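Local coordinates for protein TatD-related deoxyribonuclease (Thermotoga maritima, PDB 1J6O) that probably acts as a metal-dependent deoxyribonuclease of the TatD family, hydrolysing ester bonds in DNA, at residues A[83-88]-A[122-127]. Numbering follows the deposited sequence.
Sequences EDFIEH and FVEQIE
Phe-85 and Ile-86, in the first turn of helix 85-92, reach across to Glu-124 and Gln-125 on helix 115-132, and the nearest CA atoms, those of Ile-86 and Gln-125, are 7.0 Å apart. Ile-86 and the ring of Phe-85 share the apolar part of the contact. CG1 of Ile-86 lies anti to the carbonyl carbon (chi1 -73°), which brings it 4.0 Å from CB of Glu-124, and CD1 rests 4.0 Å from CG of Gln-125. CD1 also lies 3.5 Å from the carbonyl O of Glu-124, touching the backbone of the facing helix. Ile-86 CG1 in addition sits over one face of the Phe-85 ring, offset toward the rim. Across the contact, the ring presents its edge to Glu-124 and Gln-125. CE2 sits 3.9 Å from CG of Gln-125, whose amide plane stands 88° from the ring. In the TIM-barrel-like fold of this family, the two helices flank strand 98-107 in the chain and pack against each other outside the parallel sheet. On the polar side, CE1 of Phe-85 approaches OE1 of Glu-124 at 3.3 Å, close to the ring plane, a placement that would let the weakly positive rim face the carboxylate oxygen, itself salt-bridged to Arg-120. An alanine at Phe-85 would probably open a gap beside Gln-125 CG and leave Glu-124 OE1 and Ile-86 CG1 without the ring they pack against. The amide of Gln-125 is tied at both ends, OE1 accepting from the backbone N of Val-73 and NE2 donating to the carbonyl O of Val-121. The side chain of Gln-125 lies about 7 Å from that of Glu-103, a predicted metal ligand.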
ATOM      1  N   GLU A  83      13.567 -15.104  15.256  1.00 18.73           N
ATOM      2  CA  GLU A  83      12.796 -16.334  15.179  1.00 19.16           C
ATOM      3  C   GLU A  83      11.315 -16.172  15.523  1.00 19.50           C
ATOM      4  O   GLU A  83      10.471 -16.886  14.985  1.00 20.45           O
ATOM      5  CB  GLU A  83      13.426 -17.409  16.106  1.00 21.04           C
ATOM      6  N   ASP A  84      10.999 -15.242  16.411  1.00 17.22           N
ATOM      7  CA  ASP A  84       9.616 -15.032  16.807  1.00 16.18           C
ATOM      8  C   ASP A  84       8.979 -13.831  16.137  1.00 13.66           C
ATOM      9  O   ASP A  84       8.016 -13.273  16.667  1.00 14.10           O
ATOM     10  CB  ASP A  84       9.551 -14.866  18.325  1.00 16.35           C
ATOM     11  N   PHE A  85       9.478 -13.445  14.967  1.00 12.82           N
ATOM     12  CA  PHE A  85       8.899 -12.273  14.296  1.00 12.65           C
ATOM     13  C   PHE A  85       7.399 -12.307  13.986  1.00 12.91           C
ATOM     14  O   PHE A  85       6.712 -11.278  14.088  1.00 12.47           O
ATOM     15  CB  PHE A  85       9.743 -11.906  13.060  1.00 11.63           C
ATOM     16  CG  PHE A  85       9.209 -12.406  11.756  1.00 13.16           C
ATOM     17  CD1 PHE A  85       9.597 -13.648  11.262  1.00 11.15           C
ATOM     18  CD2 PHE A  85       8.362 -11.605  10.990  1.00 12.46           C
ATOM     19  CE1 PHE A  85       9.157 -14.091  10.014  1.00 12.94           C
ATOM     20  CE2 PHE A  85       7.916 -12.031   9.745  1.00 12.81           C
ATOM     21  CZ  PHE A  85       8.312 -13.280   9.248  1.00 12.25           C
ATOM     22  N   ILE A  86       6.877 -13.473  13.649  1.00 12.43           N
ATOM     23  CA  ILE A  86       5.454 -13.562  13.347  1.00 13.36           C
ATOM     24  C   ILE A  86       4.630 -13.349  14.622  1.00 15.00           C
ATOM     25  O   ILE A  86       3.565 -12.728  14.589  1.00 13.11           O
ATOM     26  CB  ILE A  86       5.117 -14.919  12.713  1.00 14.08           C
ATOM     27  CG1 ILE A  86       5.640 -14.970  11.277  1.00 11.91           C
ATOM     28  CG2 ILE A  86       3.592 -15.149  12.717  1.00 13.96           C
ATOM     29  CD1 ILE A  86       5.000 -13.956  10.365  1.00 14.36           C
ATOM     30  N   GLU A  87       5.116 -13.873  15.744  1.00 15.80           N
ATOM     31  CA  GLU A  87       4.408 -13.713  17.012  1.00 16.60           C
ATOM     32  C   GLU A  87       4.406 -12.244  17.399  1.00 16.21           C
ATOM     33  O   GLU A  87       3.442 -11.723  17.966  1.00 15.28           O
ATOM     34  CB  GLU A  87       5.098 -14.494  18.132  1.00 20.50           C
ATOM     35  CG  GLU A  87       4.784 -15.963  18.167  1.00 26.96           C
ATOM     36  CD  GLU A  87       4.965 -16.523  19.569  1.00 32.82           C
ATOM     37  OE1 GLU A  87       6.047 -16.283  20.173  1.00 35.34           O
ATOM     38  OE2 GLU A  87       4.028 -17.187  20.068  1.00 33.85           O
ATOM     39  N   HIS A  88       5.517 -11.585  17.116  1.00 13.78           N
ATOM     40  CA  HIS A  88       5.628 -10.181  17.436  1.00 15.43           C
ATOM     41  C   HIS A  88       4.646  -9.349  16.580  1.00 13.82           C
ATOM     42  O   HIS A  88       4.050  -8.398  17.079  1.00 13.16           O
ATOM     43  CB  HIS A  88       7.057  -9.729  17.210  1.00 17.77           C
ATOM     44  CG  HIS A  88       7.426  -8.515  17.998  1.00 23.96           C
ATOM     45  ND1 HIS A  88       8.667  -8.354  18.577  1.00 27.22           N
ATOM     46  CD2 HIS A  88       6.734  -7.382  18.271  1.00 25.99           C
ATOM     47  CE1 HIS A  88       8.725  -7.172  19.168  1.00 26.54           C
ATOM     48  NE2 HIS A  88       7.565  -6.562  18.996  1.00 26.24           N
ATOM     49  N   PHE A 122       7.870 -13.967   3.333  1.00 10.54           N
ATOM     50  CA  PHE A 122       6.651 -13.515   2.644  1.00  9.89           C
ATOM     51  C   PHE A 122       5.560 -14.549   2.926  1.00 11.67           C
ATOM     52  O   PHE A 122       4.441 -14.223   3.319  1.00 10.12           O
ATOM     53  CB  PHE A 122       6.933 -13.415   1.146  1.00 10.01           C
ATOM     54  CG  PHE A 122       5.730 -13.024   0.302  1.00  8.99           C
ATOM     55  CD1 PHE A 122       4.763 -12.142   0.782  1.00 11.65           C
ATOM     56  CD2 PHE A 122       5.644 -13.440  -1.015  1.00 11.02           C
ATOM     57  CE1 PHE A 122       3.740 -11.676  -0.049  1.00 12.31           C
ATOM     58  CE2 PHE A 122       4.615 -12.979  -1.874  1.00 12.51           C
ATOM     59  CZ  PHE A 122       3.665 -12.092  -1.387  1.00 13.11           C
ATOM     60  N   VAL A 123       5.902 -15.823   2.744  1.00 12.28           N
ATOM     61  CA  VAL A 123       4.928 -16.875   2.996  1.00 13.04           C
ATOM     62  C   VAL A 123       4.432 -16.838   4.438  1.00  9.85           C
ATOM     63  O   VAL A 123       3.246 -16.969   4.697  1.00 10.77           O
ATOM     64  CB  VAL A 123       5.533 -18.275   2.691  1.00 13.60           C
ATOM     65  CG1 VAL A 123       4.643 -19.373   3.269  1.00 16.17           C
ATOM     66  CG2 VAL A 123       5.668 -18.450   1.191  1.00 16.30           C
ATOM     67  N   GLU A 124       5.329 -16.638   5.387  1.00  9.87           N
ATOM     68  CA  GLU A 124       4.916 -16.596   6.768  1.00 10.68           C
ATOM     69  C   GLU A 124       3.973 -15.439   7.097  1.00 10.53           C
ATOM     70  O   GLU A 124       3.096 -15.585   7.952  1.00 10.39           O
ATOM     71  CB  GLU A 124       6.151 -16.589   7.668  1.00 13.28           C
ATOM     72  CG  GLU A 124       7.072 -17.771   7.332  1.00 18.00           C
ATOM     73  CD  GLU A 124       8.153 -18.054   8.360  1.00 23.30           C
ATOM     74  OE1 GLU A 124       8.833 -17.105   8.782  1.00 25.79           O
ATOM     75  OE2 GLU A 124       8.340 -19.244   8.729  1.00 26.41           O
ATOM     76  N   GLN A 125       4.119 -14.313   6.410  1.00  9.55           N
ATOM     77  CA  GLN A 125       3.241 -13.171   6.676  1.00  7.40           C
ATOM     78  C   GLN A 125       1.879 -13.383   5.998  1.00  6.93           C
ATOM     79  O   GLN A 125       0.824 -12.957   6.520  1.00  6.63           O
ATOM     80  CB  GLN A 125       3.907 -11.889   6.219  1.00  5.81           C
ATOM     81  CG  GLN A 125       5.026 -11.501   7.179  1.00  7.11           C
ATOM     82  CD  GLN A 125       5.753 -10.250   6.758  1.00  8.31           C
ATOM     83  OE1 GLN A 125       5.303  -9.134   7.038  1.00 10.44           O
ATOM     84  NE2 GLN A 125       6.872 -10.420   6.079  1.00 11.02           N
ATOM     85  N   ILE A 126       1.899 -14.030   4.833  1.00  7.09           N
ATOM     86  CA  ILE A 126       0.663 -14.311   4.125  1.00  8.56           C
ATOM     87  C   ILE A 126      -0.116 -15.242   5.061  1.00 10.24           C
ATOM     88  O   ILE A 126      -1.333 -15.086   5.245  1.00  9.20           O
ATOM     89  CB  ILE A 126       0.956 -15.059   2.805  1.00  9.68           C
ATOM     90  CG1 ILE A 126       1.566 -14.092   1.798  1.00  5.90           C
ATOM     91  CG2 ILE A 126      -0.311 -15.729   2.283  1.00 10.08           C
ATOM     92  CD1 ILE A 126       2.072 -14.810   0.536  1.00  9.39           C
ATOM     93  N   GLU A 127       0.572 -16.227   5.651  1.00  9.23           N
ATOM     94  CA  GLU A 127      -0.108 -17.160   6.562  1.00 11.51           C
ATOM     95  C   GLU A 127      -0.668 -16.441   7.783  1.00 12.05           C
ATOM     96  O   GLU A 127      -1.772 -16.775   8.266  1.00 12.65           O
ATOM     97  CB  GLU A 127       0.831 -18.301   6.982  1.00 14.19           C
ATOM     98  CG  GLU A 127       1.240 -19.094   5.768  1.00 17.88           C
ATOM     99  CD  GLU A 127       2.146 -20.282   6.068  1.00 21.44           C
ATOM    100  OE1 GLU A 127       3.147 -20.125   6.798  1.00 25.15           O
ATOM    101  OE2 GLU A 127       1.866 -21.356   5.527  1.00 21.22           O
TER